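PDB 7LUU: subclass B3 metallo-beta-lactamase from Sphingobium indicum, which probably hydrolyses beta-lactam antibiotics, opening their four-membered ring at an active site that holds two zinc ions. Local coordinates for residues A[79-84]-A[190-195]; A[117-122]-A[183-188]; A[147-152]-A[176-181]. All coordinates share one frame; numbering follows the deposited sequence.

Contact 1: residues A[79-84]-A[190-195]; sequences ALIDTG and ASITAH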
ATOM      1  N   ALA A  79      -6.804  -0.678   4.589  1.00 13.30           N
ATOM      2  CA  ALA A  79      -7.768  -1.786   4.734  1.00 12.11           C
ATOM      3  C   ALA A  79      -7.652  -2.423   6.109  1.00 12.87           C
ATOM      4  O   ALA A  79      -6.622  -2.312   6.770  1.00 14.50           O
ATOM      5  CB  ALA A  79      -7.532  -2.878   3.681  1.00 14.16           C
ATOM      6  N   LEU A  80      -8.725  -3.091   6.545  1.00 12.65           N
ATOM      7  CA  LEU A  80      -8.775  -3.795   7.841  1.00 12.95           C
ATOM      8  C   LEU A  80      -9.422  -5.143   7.560  1.00 15.62           C
ATOM      9  O   LEU A  80     -10.479  -5.203   6.923  1.00 15.94           O
ATOM     10  CB  LEU A  80      -9.594  -3.007   8.889  1.00 15.35           C
ATOM     11  CG  LEU A  80      -9.725  -3.798  10.168  1.00 12.99           C
ATOM     12  CD1 LEU A  80      -8.379  -3.631  10.956  1.00 16.38           C
ATOM     13  CD2 LEU A  80     -10.888  -3.138  10.934  1.00 17.00           C
ATOM     14  N   ILE A  81      -8.737  -6.220   7.933  1.00 13.46           N
ATOM     15  CA  ILE A  81      -9.259  -7.584   7.745  1.00 15.35           C
ATOM     16  C   ILE A  81      -9.480  -8.196   9.107  1.00 16.89           C
ATOM     17  O   ILE A  81      -8.541  -8.270   9.913  1.00 14.90           O
ATOM     18  CB  ILE A  81      -8.276  -8.464   6.940  1.00 15.88           C
ATOM     19  CG1 ILE A  81      -7.933  -7.775   5.612  1.00 19.09           C
ATOM     20  CG2 ILE A  81      -8.850  -9.922   6.738  1.00 17.76           C
ATOM     21  CD1 ILE A  81      -6.758  -8.469   4.926  1.00 16.99           C
ATOM     22  N   ASP A  82     -10.696  -8.667   9.361  1.00 15.65           N
ATOM     23  CA  ASP A  82     -11.006  -9.405  10.578  1.00 20.14           C
ATOM     24  C   ASP A  82     -10.842 -10.898  10.293  1.00 21.07           C
ATOM     25  O   ASP A  82     -11.699 -11.520   9.664  1.00 23.11           O
ATOM     26  CB  ASP A  82     -12.407  -9.050  11.061  1.00 20.91           C
ATOM     27  CG  ASP A  82     -12.839  -9.889  12.238  1.00 27.20           C
ATOM     28  OD1 ASP A  82     -11.971 -10.623  12.756  1.00 24.14           O
ATOM     29  OD2 ASP A  82     -14.088  -9.862  12.550  1.00 30.62           O
ATOM     30  N   THR A  83      -9.770 -11.511  10.826  1.00 19.34           N
ATOM     31  CA  THR A  83      -9.425 -12.868  10.410  1.00 21.91           C
ATOM     32  C   THR A  83     -10.079 -13.947  11.269  1.00 26.49           C
ATOM     33  O   THR A  83      -9.976 -15.126  10.933  1.00 27.11           O
ATOM     34  CB  THR A  83      -7.918 -13.083  10.485  1.00 24.16           C
ATOM     35  OG1 THR A  83      -7.574 -13.151  11.888  1.00 22.64           O
ATOM     36  CG2 THR A  83      -7.120 -11.872   9.866  1.00 17.11           C
ATOM     37  N   GLY A  84     -10.703 -13.565  12.364  1.00 23.57           N
ATOM     38  CA  GLY A  84     -11.218 -14.502  13.344  1.00 24.60           C
ATOM     39  C   GLY A  84     -10.233 -14.815  14.450  1.00 29.72           C
ATOM     40  O   GLY A  84     -10.640 -15.343  15.496  1.00 29.37           O
ATOM     41  N   ALA A 190      -8.047 -16.626   7.588  1.00 28.01           N
ATOM     42  CA  ALA A 190      -7.631 -15.851   6.426  1.00 26.16           C
ATOM     43  C   ALA A 190      -6.261 -16.298   5.921  1.00 32.92           C
ATOM     44  O   ALA A 190      -5.449 -16.820   6.684  1.00 27.63           O
ATOM     45  CB  ALA A 190      -7.556 -14.364   6.751  1.00 27.68           C
ATOM     46  N   SER A 191      -6.046 -16.124   4.617  1.00 19.64           N
ATOM     47  CA  SER A 191      -4.797 -16.488   3.939  1.00 19.19           C
ATOM     48  C   SER A 191      -4.466 -15.317   3.043  1.00 19.22           C
ATOM     49  O   SER A 191      -5.187 -15.060   2.070  1.00 22.15           O
ATOM     50  CB  SER A 191      -4.912 -17.750   3.101  1.00 21.83           C
ATOM     51  OG  SER A 191      -5.192 -18.819   3.991  1.00 32.69           O
ATOM     52  N   ILE A 192      -3.384 -14.608   3.339  1.00 17.43           N
ATOM     53  CA  ILE A 192      -3.051 -13.409   2.565  1.00 16.56           C
ATOM     54  C   ILE A 192      -1.765 -13.670   1.785  1.00 17.94           C
ATOM     55  O   ILE A 192      -0.722 -13.951   2.383  1.00 17.75           O
ATOM     56  CB  ILE A 192      -2.877 -12.213   3.509  1.00 16.05           C
ATOM     57  CG1 ILE A 192      -4.207 -12.030   4.318  1.00 16.58           C
ATOM     58  CG2 ILE A 192      -2.571 -10.952   2.696  1.00 19.40           C
ATOM     59  CD1 ILE A 192      -3.990 -11.179   5.615  1.00 17.67           C
ATOM     60  N   THR A 193      -1.786 -13.472   0.479  1.00 16.10           N
ATOM     61  CA  THR A 193      -0.584 -13.734  -0.302  1.00 16.01           C
ATOM     62  C   THR A 193       0.130 -12.432  -0.634  1.00 15.26           C
ATOM     63  O   THR A 193      -0.503 -11.450  -1.021  1.00 15.15           O
ATOM     64  CB  THR A 193      -0.892 -14.494  -1.594  1.00 16.52           C
ATOM     65  OG1 THR A 193      -1.510 -15.754  -1.260  1.00 18.36           O
ATOM     66  CG2 THR A 193       0.385 -14.743  -2.386  1.00 16.90           C
ATOM     67  N   ALA A 194       1.465 -12.429  -0.479  1.00 15.15           N
ATOM     68  CA  ALA A 194       2.305 -11.268  -0.860  1.00 15.05           C
ATOM     69  C   ALA A 194       2.721 -11.411  -2.326  1.00 16.45           C
ATOM     70  O   ALA A 194       3.147 -12.501  -2.753  1.00 16.75           O
ATOM     71  CB  ALA A 194       3.562 -11.250   0.046  1.00 14.60           C
ATOM     72  N   HIS A 195       2.615 -10.325  -3.102  1.00 14.50           N
ATOM     73  CA  HIS A 195       3.077 -10.329  -4.497  1.00 14.81           C
ATOM     74  C   HIS A 195       4.014  -9.161  -4.698  1.00 14.51           C
ATOM     75  O   HIS A 195       3.599  -8.015  -4.565  1.00 16.28           O
ATOM     76  CB  HIS A 195       1.926 -10.216  -5.497  1.00 17.12           C
ATOM     77  CG  HIS A 195       0.841 -11.193  -5.257  1.00 15.59           C
ATOM     78  ND1 HIS A 195       0.824 -12.465  -5.802  1.00 16.16           N
ATOM     79  CD2 HIS A 195      -0.269 -11.089  -4.485  1.00 15.25           C
ATOM     80  CE1 HIS A 195      -0.281 -13.087  -5.415  1.00 21.00           C
ATOM     81  NE2 HIS A 195      -0.964 -12.285  -4.611  1.00 15.88           N
TER

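Contact 2: residues A[117-122]-A[183-188]; sequences FILSTE and EVLRIG. With ZN (zinc ion), chain B.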
ATOM      1  N   PHE A 117      -1.062  -7.608  12.668  1.00 14.24           N
ATOM      2  CA  PHE A 117      -0.119  -7.341  11.575  1.00 12.60           C
ATOM      3  C   PHE A 117      -0.543  -6.072  10.862  1.00 12.12           C
ATOM      4  O   PHE A 117      -1.740  -5.819  10.692  1.00 14.96           O
ATOM      5  CB  PHE A 117      -0.075  -8.473  10.529  1.00 16.33           C
ATOM      6  CG  PHE A 117       0.478  -9.756  11.071  1.00 13.58           C
ATOM      7  CD1 PHE A 117       1.848  -9.898  11.263  1.00 14.94           C
ATOM      8  CD2 PHE A 117      -0.365 -10.789  11.381  1.00 17.12           C
ATOM      9  CE1 PHE A 117       2.354 -11.074  11.794  1.00 18.98           C
ATOM     10  CE2 PHE A 117       0.122 -11.971  11.924  1.00 21.14           C
ATOM     11  CZ  PHE A 117       1.512 -12.110  12.117  1.00 20.21           C
ATOM     12  N   ILE A 118       0.447  -5.313  10.374  1.00 11.85           N
ATOM     13  CA  ILE A 118       0.213  -4.180   9.494  1.00 11.50           C
ATOM     14  C   ILE A 118       1.019  -4.478   8.233  1.00 14.42           C
ATOM     15  O   ILE A 118       2.264  -4.597   8.287  1.00 14.76           O
ATOM     16  CB  ILE A 118       0.655  -2.850  10.150  1.00 12.32           C
ATOM     17  CG1 ILE A 118      -0.144  -2.562  11.448  1.00 13.27           C
ATOM     18  CG2 ILE A 118       0.474  -1.671   9.139  1.00 13.84           C
ATOM     19  CD1 ILE A 118       0.660  -1.552  12.357  1.00 14.72           C
ATOM     20  N   LEU A 119       0.322  -4.647   7.099  1.00 11.07           N
ATOM     21  CA  LEU A 119       1.012  -4.930   5.823  1.00 10.91           C
ATOM     22  C   LEU A 119       1.379  -3.600   5.140  1.00 13.82           C
ATOM     23  O   LEU A 119       0.628  -2.646   5.202  1.00 16.30           O
ATOM     24  CB  LEU A 119       0.102  -5.771   4.893  1.00 14.23           C
ATOM     25  CG  LEU A 119      -0.594  -6.941   5.624  1.00 12.70           C
ATOM     26  CD1 LEU A 119      -1.340  -7.726   4.519  1.00 15.28           C
ATOM     27  CD2 LEU A 119       0.318  -7.871   6.396  1.00 12.67           C
ATOM     28  N   SER A 120       2.542  -3.529   4.493  1.00 12.24           N
ATOM     29  CA  SER A 120       3.013  -2.276   3.878  1.00 12.27           C
ATOM     30  C   SER A 120       3.184  -2.444   2.364  1.00 14.46           C
ATOM     31  O   SER A 120       3.950  -3.312   1.935  1.00 15.99           O
ATOM     32  CB  SER A 120       4.340  -1.852   4.524  1.00 14.12           C
ATOM     33  OG  SER A 120       4.927  -0.747   3.838  1.00 14.00           O
ATOM     34  N   THR A 121       2.499  -1.585   1.562  1.00 11.29           N
ATOM     35  CA  THR A 121       2.680  -1.676   0.119  1.00 11.16           C
ATOM     36  C   THR A 121       3.970  -1.020  -0.350  1.00 16.30           C
ATOM     37  O   THR A 121       4.476  -1.369  -1.439  1.00 17.12           O
ATOM     38  CB  THR A 121       1.499  -1.035  -0.654  1.00 10.66           C
ATOM     39  OG1 THR A 121       1.316   0.356  -0.313  1.00 13.99           O
ATOM     40  CG2 THR A 121       0.167  -1.841  -0.418  1.00 11.44           C
ATOM     41  N   GLU A 122       4.435   0.014   0.365  1.00 11.32           N
ATOM     42  CA  GLU A 122       5.632   0.762  -0.065  1.00 14.12           C
ATOM     43  C   GLU A 122       6.161   1.671   1.033  1.00 14.55           C
ATOM     44  O   GLU A 122       5.379   2.202   1.860  1.00 13.44           O
ATOM     45  CB  GLU A 122       5.355   1.617  -1.315  1.00 14.62           C
ATOM     46  CG  GLU A 122       4.238   2.713  -1.057  1.00 14.74           C
ATOM     47  CD  GLU A 122       4.157   3.715  -2.198  1.00 15.53           C
ATOM     48  OE1 GLU A 122       3.318   3.474  -3.123  1.00 15.53           O
ATOM     49  OE2 GLU A 122       4.855   4.735  -2.163  1.00 16.38           O
ATOM     50  N   GLU A 183       4.779 -15.628  -0.980  1.00 17.26           N
ATOM     51  CA  GLU A 183       4.647 -16.194   0.359  1.00 17.60           C
ATOM     52  C   GLU A 183       3.255 -15.897   0.888  1.00 17.38           C
ATOM     53  O   GLU A 183       2.676 -14.846   0.569  1.00 17.27           O
ATOM     54  CB  GLU A 183       5.715 -15.573   1.292  1.00 17.64           C
ATOM     55  CG  GLU A 183       5.746 -16.257   2.674  1.00 20.33           C
ATOM     56  CD  GLU A 183       6.912 -15.779   3.550  1.00 26.38           C
ATOM     57  OE1 GLU A 183       7.888 -15.212   3.024  1.00 23.78           O
ATOM     58  OE2 GLU A 183       6.790 -15.979   4.776  1.00 29.26           O
ATOM     59  N   VAL A 184       2.731 -16.807   1.748  1.00 17.88           N
ATOM     60  CA  VAL A 184       1.372 -16.653   2.302  1.00 17.79           C
ATOM     61  C   VAL A 184       1.471 -16.450   3.798  1.00 21.16           C
ATOM     62  O   VAL A 184       2.232 -17.155   4.490  1.00 20.91           O
ATOM     63  CB  VAL A 184       0.466 -17.861   1.955  1.00 18.67           C
ATOM     64  CG1 VAL A 184      -1.004 -17.600   2.431  1.00 20.28           C
ATOM     65  CG2 VAL A 184       0.476 -18.109   0.455  1.00 20.36           C
ATOM     66  N   LEU A 185       0.729 -15.472   4.305  1.00 17.34           N
ATOM     67  CA  LEU A 185       0.541 -15.226   5.743  1.00 17.53           C
ATOM     68  C   LEU A 185      -0.810 -15.808   6.158  1.00 20.53           C
ATOM     69  O   LEU A 185      -1.859 -15.386   5.638  1.00 18.70           O
ATOM     70  CB  LEU A 185       0.611 -13.714   6.000  1.00 18.77           C
ATOM     71  CG  LEU A 185       0.219 -13.290   7.408  1.00 20.35           C
ATOM     72  CD1 LEU A 185       1.261 -13.930   8.325  1.00 27.32           C
ATOM     73  CD2 LEU A 185       0.273 -11.758   7.494  1.00 22.07           C
ATOM     74  N   ARG A 186      -0.808 -16.820   7.050  1.00 19.21           N
ATOM     75  CA  ARG A 186      -2.057 -17.469   7.447  1.00 20.07           C
ATOM     76  C   ARG A 186      -2.349 -17.056   8.875  1.00 20.41           C
ATOM     77  O   ARG A 186      -1.478 -17.145   9.729  1.00 22.38           O
ATOM     78  CB  ARG A 186      -1.961 -18.976   7.284  1.00 24.26           C
ATOM     79  CG  ARG A 186      -2.131 -19.316   5.771  1.00 31.57           C
ATOM     80  CD  ARG A 186      -2.166 -20.769   5.498  1.00 37.03           C
ATOM     81  NE  ARG A 186      -1.395 -21.079   4.291  1.00 37.09           N
ATOM     82  CZ  ARG A 186      -1.917 -21.001   3.077  1.00 31.50           C
ATOM     83  NH1 ARG A 186      -1.187 -21.302   1.999  1.00 25.35           N
ATOM     84  NH2 ARG A 186      -3.175 -20.611   2.936  1.00 29.02           N
ATOM     85  N   ILE A 187      -3.542 -16.501   9.093  1.00 22.40           N
ATOM     86  CA  ILE A 187      -3.932 -16.047  10.425  1.00 20.91           C
ATOM     87  C   ILE A 187      -5.437 -16.219  10.556  1.00 22.36           C
ATOM     88  O   ILE A 187      -6.192 -15.831   9.649  1.00 24.16           O
ATOM     89  CB  ILE A 187      -3.493 -14.604  10.655  1.00 20.71           C
ATOM     90  CG1 ILE A 187      -4.266 -14.052  11.860  1.00 23.64           C
ATOM     91  CG2 ILE A 187      -3.657 -13.762   9.405  1.00 22.98           C
ATOM     92  CD1 ILE A 187      -3.655 -12.728  12.380  1.00 27.34           C
ATOM     93  N   GLY A 188      -5.849 -16.898  11.617  1.00 25.06           N
ATOM     94  CA  GLY A 188      -7.271 -17.148  11.783  1.00 25.66           C
ATOM     95  C   GLY A 188      -7.725 -17.964  10.592  1.00 34.74           C
ATOM     96  O   GLY A 188      -7.084 -18.962  10.215  1.00 33.10           O
TER
HETATM   97 ZN    ZN B 301       5.158   6.273  -3.256  1.00 17.46          ZN
HETATM   98  O   HOH W   1       3.828   7.524  -2.626  1.00 19.96           O

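Contact 3: residues A[147-152]-A[176-181]; sequences RGAEGL and LRVMKD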
ATOM      1  N   ARG A 147      13.031  -5.401   0.174  1.00 16.70           N
ATOM      2  CA  ARG A 147      13.440  -4.020  -0.077  1.00 17.32           C
ATOM      3  C   ARG A 147      12.543  -3.024   0.631  1.00 15.52           C
ATOM      4  O   ARG A 147      13.009  -1.958   1.107  1.00 16.36           O
ATOM      5  CB  ARG A 147      13.459  -3.763  -1.596  1.00 15.56           C
ATOM      6  CG  ARG A 147      14.620  -4.470  -2.289  1.00 19.09           C
ATOM      7  CD  ARG A 147      16.025  -4.029  -1.827  1.00 22.71           C
ATOM      8  NE  ARG A 147      16.171  -2.585  -1.735  1.00 20.39           N
ATOM      9  CZ  ARG A 147      16.314  -1.753  -2.768  1.00 20.53           C
ATOM     10  NH1 ARG A 147      16.437  -2.251  -4.023  1.00 19.37           N
ATOM     11  NH2 ARG A 147      16.388  -0.425  -2.535  1.00 22.45           N
ATOM     12  N   GLY A 148      11.254  -3.335   0.674  1.00 15.27           N
ATOM     13  CA  GLY A 148      10.321  -2.490   1.401  1.00 13.51           C
ATOM     14  C   GLY A 148      10.711  -2.360   2.860  1.00 15.36           C
ATOM     15  O   GLY A 148      10.731  -1.257   3.402  1.00 14.57           O
ATOM     16  N   ALA A 149      11.021  -3.494   3.505  1.00 16.07           N
ATOM     17  CA  ALA A 149      11.426  -3.478   4.911  1.00 18.88           C
ATOM     18  C   ALA A 149      12.657  -2.606   5.146  1.00 17.32           C
ATOM     19  O   ALA A 149      12.780  -1.938   6.197  1.00 15.90           O
ATOM     20  CB  ALA A 149      11.713  -4.901   5.393  1.00 17.79           C
ATOM     21  N   GLU A 150      13.582  -2.628   4.207  1.00 15.07           N
ATOM     22  CA  GLU A 150      14.782  -1.796   4.343  1.00 15.65           C
ATOM     23  C   GLU A 150      14.414  -0.313   4.359  1.00 15.27           C
ATOM     24  O   GLU A 150      14.963   0.464   5.171  1.00 17.28           O
ATOM     25  CB  GLU A 150      15.748  -2.045   3.181  1.00 19.13           C
ATOM     26  CG  GLU A 150      16.368  -3.442   3.192  1.00 17.98           C
ATOM     27  CD  GLU A 150      17.221  -3.723   1.974  1.00 30.27           C
ATOM     28  OE1 GLU A 150      17.259  -2.911   1.038  1.00 25.85           O
ATOM     29  OE2 GLU A 150      17.890  -4.787   1.989  1.00 32.80           O
ATOM     30  N   GLY A 151      13.465   0.073   3.499  1.00 16.21           N
ATOM     31  CA  GLY A 151      12.998   1.447   3.497  1.00 18.63           C
ATOM     32  C   GLY A 151      12.201   1.780   4.735  1.00 16.95           C
ATOM     33  O   GLY A 151      12.261   2.905   5.215  1.00 16.10           O
ATOM     34  N   LEU A 152      11.437   0.806   5.258  1.00 14.47           N
ATOM     35  CA  LEU A 152      10.659   1.073   6.474  1.00 13.72           C
ATOM     36  C   LEU A 152      11.585   1.278   7.661  1.00 15.47           C
ATOM     37  O   LEU A 152      11.322   2.125   8.503  1.00 14.59           O
ATOM     38  CB  LEU A 152       9.680  -0.094   6.741  1.00 13.47           C
ATOM     39  CG  LEU A 152       8.553  -0.233   5.695  1.00 14.97           C
ATOM     40  CD1 LEU A 152       7.741  -1.507   6.034  1.00 16.39           C
ATOM     41  CD2 LEU A 152       7.624   0.992   5.723  1.00 21.24           C
ATOM     42  N   LEU A 176       9.622  -5.874  12.244  1.00 26.60           N
ATOM     43  CA  LEU A 176       9.414  -6.129  10.804  1.00 19.53           C
ATOM     44  C   LEU A 176       9.533  -7.601  10.466  1.00 22.60           C
ATOM     45  O   LEU A 176      10.468  -8.290  10.916  1.00 26.32           O
ATOM     46  CB  LEU A 176      10.441  -5.427   9.942  1.00 23.52           C
ATOM     47  CG  LEU A 176      10.121  -3.944   9.769  1.00 27.04           C
ATOM     48  CD1 LEU A 176      11.361  -3.172   9.500  1.00 25.25           C
ATOM     49  CD2 LEU A 176       9.192  -3.759   8.622  1.00 22.57           C
ATOM     50  N   ARG A 177       8.611  -8.077   9.648  1.00 17.71           N
ATOM     51  CA  ARG A 177       8.610  -9.421   9.127  1.00 17.57           C
ATOM     52  C   ARG A 177       8.683  -9.273   7.630  1.00 18.85           C
ATOM     53  O   ARG A 177       7.884  -8.527   7.063  1.00 19.35           O
ATOM     54  CB  ARG A 177       7.313 -10.150   9.477  1.00 17.12           C
ATOM     55  CG  ARG A 177       7.163 -11.503   8.762  1.00 20.99           C
ATOM     56  CD  ARG A 177       5.944 -12.197   9.366  1.00 25.42           C
ATOM     57  NE  ARG A 177       5.573 -13.405   8.666  1.00 26.40           N
ATOM     58  CZ  ARG A 177       4.809 -14.352   9.216  1.00 27.72           C
ATOM     59  NH1 ARG A 177       4.492 -15.449   8.537  1.00 27.95           N
ATOM     60  NH2 ARG A 177       4.377 -14.195  10.468  1.00 28.02           N
ATOM     61  N   VAL A 178       9.644  -9.945   6.997  1.00 16.14           N
ATOM     62  CA  VAL A 178       9.777  -9.884   5.535  1.00 17.04           C
ATOM     63  C   VAL A 178       9.022 -11.051   4.903  1.00 16.31           C
ATOM     64  O   VAL A 178       9.203 -12.213   5.304  1.00 19.00           O
ATOM     65  CB  VAL A 178      11.250  -9.933   5.131  1.00 18.96           C
ATOM     66  CG1 VAL A 178      11.433 -10.119   3.634  1.00 18.39           C
ATOM     67  CG2 VAL A 178      11.926  -8.654   5.586  1.00 19.41           C
ATOM     68  N   MET A 179       8.206 -10.757   3.896  1.00 16.24           N
ATOM     69  CA  MET A 179       7.635 -11.809   3.024  1.00 15.72           C
ATOM     70  C   MET A 179       8.317 -11.833   1.676  1.00 18.24           C
ATOM     71  O   MET A 179       8.544 -10.782   1.074  1.00 19.08           O
ATOM     72  CB  MET A 179       6.202 -11.511   2.724  1.00 18.14           C
ATOM     73  CG  MET A 179       5.653 -11.253   3.903  1.00 27.13           C
ATOM     74  SD  MET A 179       5.032 -12.676   4.511  1.00 34.44           S
ATOM     75  CE  MET A 179       3.490 -11.886   4.232  1.00 15.19           C
ATOM     76  N   LYS A 180       8.536 -13.046   1.177  1.00 18.44           N
ATOM     77  CA  LYS A 180       9.012 -13.262  -0.179  1.00 17.65           C
ATOM     78  C   LYS A 180       7.855 -13.219  -1.147  1.00 18.33           C
ATOM     79  O   LYS A 180       6.699 -13.354  -0.782  1.00 18.07           O
ATOM     80  CB  LYS A 180       9.637 -14.649  -0.287  1.00 18.11           C
ATOM     81  CG  LYS A 180      10.849 -14.832   0.619  1.00 25.37           C
ATOM     82  CD  LYS A 180      11.553 -16.100   0.249  1.00 30.31           C
ATOM     83  CE  LYS A 180      12.854 -16.279   1.001  1.00 37.55           C
ATOM     84  NZ  LYS A 180      13.147 -17.731   1.226  1.00 47.54           N
ATOM     85  N   ASP A 181       8.184 -12.912  -2.385  1.00 16.65           N
ATOM     86  CA  ASP A 181       7.171 -12.967  -3.425  1.00 17.62           C
ATOM     87  C   ASP A 181       6.488 -14.338  -3.461  1.00 17.12           C
ATOM     88  O   ASP A 181       7.155 -15.384  -3.485  1.00 19.45           O
ATOM     89  CB  ASP A 181       7.840 -12.666  -4.762  1.00 16.87           C
ATOM     90  CG  ASP A 181       6.863 -12.712  -5.899  1.00 17.97           C
ATOM     91  OD1 ASP A 181       5.772 -12.163  -5.759  1.00 18.73           O
ATOM     92  OD2 ASP A 181       7.178 -13.318  -6.974  1.00 21.34           O
TER

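Contact 1: residues A[79-84]-A[190-195]
The two beta-sheets that face each other in the metallo-beta-lactamase sandwich meet here, where I81 of strand 79-82 touches I192 of strand 190-196. The two isoleucines reach for each other tip to tip, and their CD1 methyls, I81 CD1 and I192 CD1, lie 3.9 Å apart. Both use the same conformation: CG1 sits beside the backbone N (chi1 -54° in I81 and -58° in I192), and a nearly extended second torsion carries CD1 out from each strand toward the facing sheet. Isoleucine suits both places, since its beta-branch is at ease in an extended chain while the longer arm bridges the gap between layers. Just past the end of strand 79-82 the two backbones come closer, the CA atoms of T83 and A190 being 5.3 Å apart, and small groups take over: T83 CB lies 4.0 Å from A190 CB, and T83 CG2 packs on the same methyl. Alanine's single methyl suits a place where the backbones lie this near.

In this alpha-beta/beta-alpha fold each sheet turns one surface inward to the other, and the contact belongs to that interior, with no hydrogen bond joining its two segments. T83 divides its side chain accordingly. Its methyl goes to the apolar partner, whereas OG1, set between the backbone N and the carbonyl carbon (chi1 72°), is hydrogen-bonded to the backbone of G86 and A85 in the turn after the strand. W209 of strand 205-213 also packs on I81. An Asx turn closes the end of the strand, D82 OD1 accepting a hydrogen bond from G84 N at 3.2 Å, from above the carboxylate plane. Glycine suits position 84, whose backbone angles leave no room for a beta-carbon beside the preceding carbonyl oxygen.

Contact 2: residues A[117-122]-A[183-188]
L185 lays a methyl over one face of the F117 ring, the close-packed heart of the contact. L185 CD2 stands 4.2 Å from the centroid of the F117 ring and 19° off its normal, a CH-pi contact displaced toward the rim. L185 CD2 also lies 4.0 Å from L119 CD2, so one leucine branch fills the angle between two residues of strand 115-119. I187 comes instead to the edge of the ring, in its plane, with I187 CD1 3.9 Å from F117 CE2. Its CG1 lies anti to the backbone N (chi1 164°), which sends CD1 alongside the phenyl group. The axes of 117-119 and 184-187 stay 11.3 Å apart, a gap suited to large apolar side chains. By contrast, R186 leaves its strand away from 117-122 and is exposed; V184 CG1 packs against one face of its guanidinium and S191 OG is a weak hydrogen-bond partner. Beyond the strand, E122 OE2 binds zinc at 1.9 Å, with H124, H200 and a water as further ligands. A hydrophobic strand running into zinc ligands at one edge of the sandwich typifies the metallo-beta-lactamase fold, with E122 standing where the H-X-H-X-D-H motif usually has its first histidine.

Contact 3: residues A[147-152]-A[176-181]
L152 and L176 meet at an angle, each offering a branch methyl, and L152 CD1 comes within 3.7 Å of L176 CD2. Both leucines hold CG beside the backbone N; in L152 chi1 of -67° and an extended second torsion carry CD1 from the helix toward the strand. L176 spreads its two methyls: while CD2 serves L152, L176 CD1 rests 3.8 Å from the carbonyl oxygen A149 O, against the helix backbone itself. One turn before L152, A149 turns its methyl toward the strand, where V178 CG2, at the margin, lies 3.8 Å from A149 CB. Alanine suits the point where helix and strand come closest, for the A149 and V178 CA atoms are 6.6 Å apart. On the far side R147 NE and E150 OE1 form a salt bridge, weak as a hydrogen bond, and R147 pairs with D160. The 147-152 part of helix 146-154 runs at 162° to strand 176-178, nearly antiparallel, as expected in a beta-alpha-beta unit begun by strand 141-144. With no hydrogen bond between the segments, their hold rests on methyl packing, while R147 and E150 keep their charges turned from the strand and R177 leaves it away from the helix, against L185.

In the fold
Contacts 1 and 2 are buried, their centres about 6 Å apart. Both join the two facing sheets: strands 184-187 and 190-196 are neighbours in one, and I192 O probably accepts a hydrogen bond from L185 N, while strands 79-82 and 115-119 belong to the other. Contact 3 is partly buried and sets a helix on the edge strand 176-178 of that second sheet. All pack through apolar side chains: contact 1 is aliphatic, contact 2 adds an aromatic face, and contact 3 packs helix on strand rather than sheet on sheet. R177, on that strand's other face, reaches F117 and L185 of contact 2, and L152 touches S120, two residues before the zinc ligand E122.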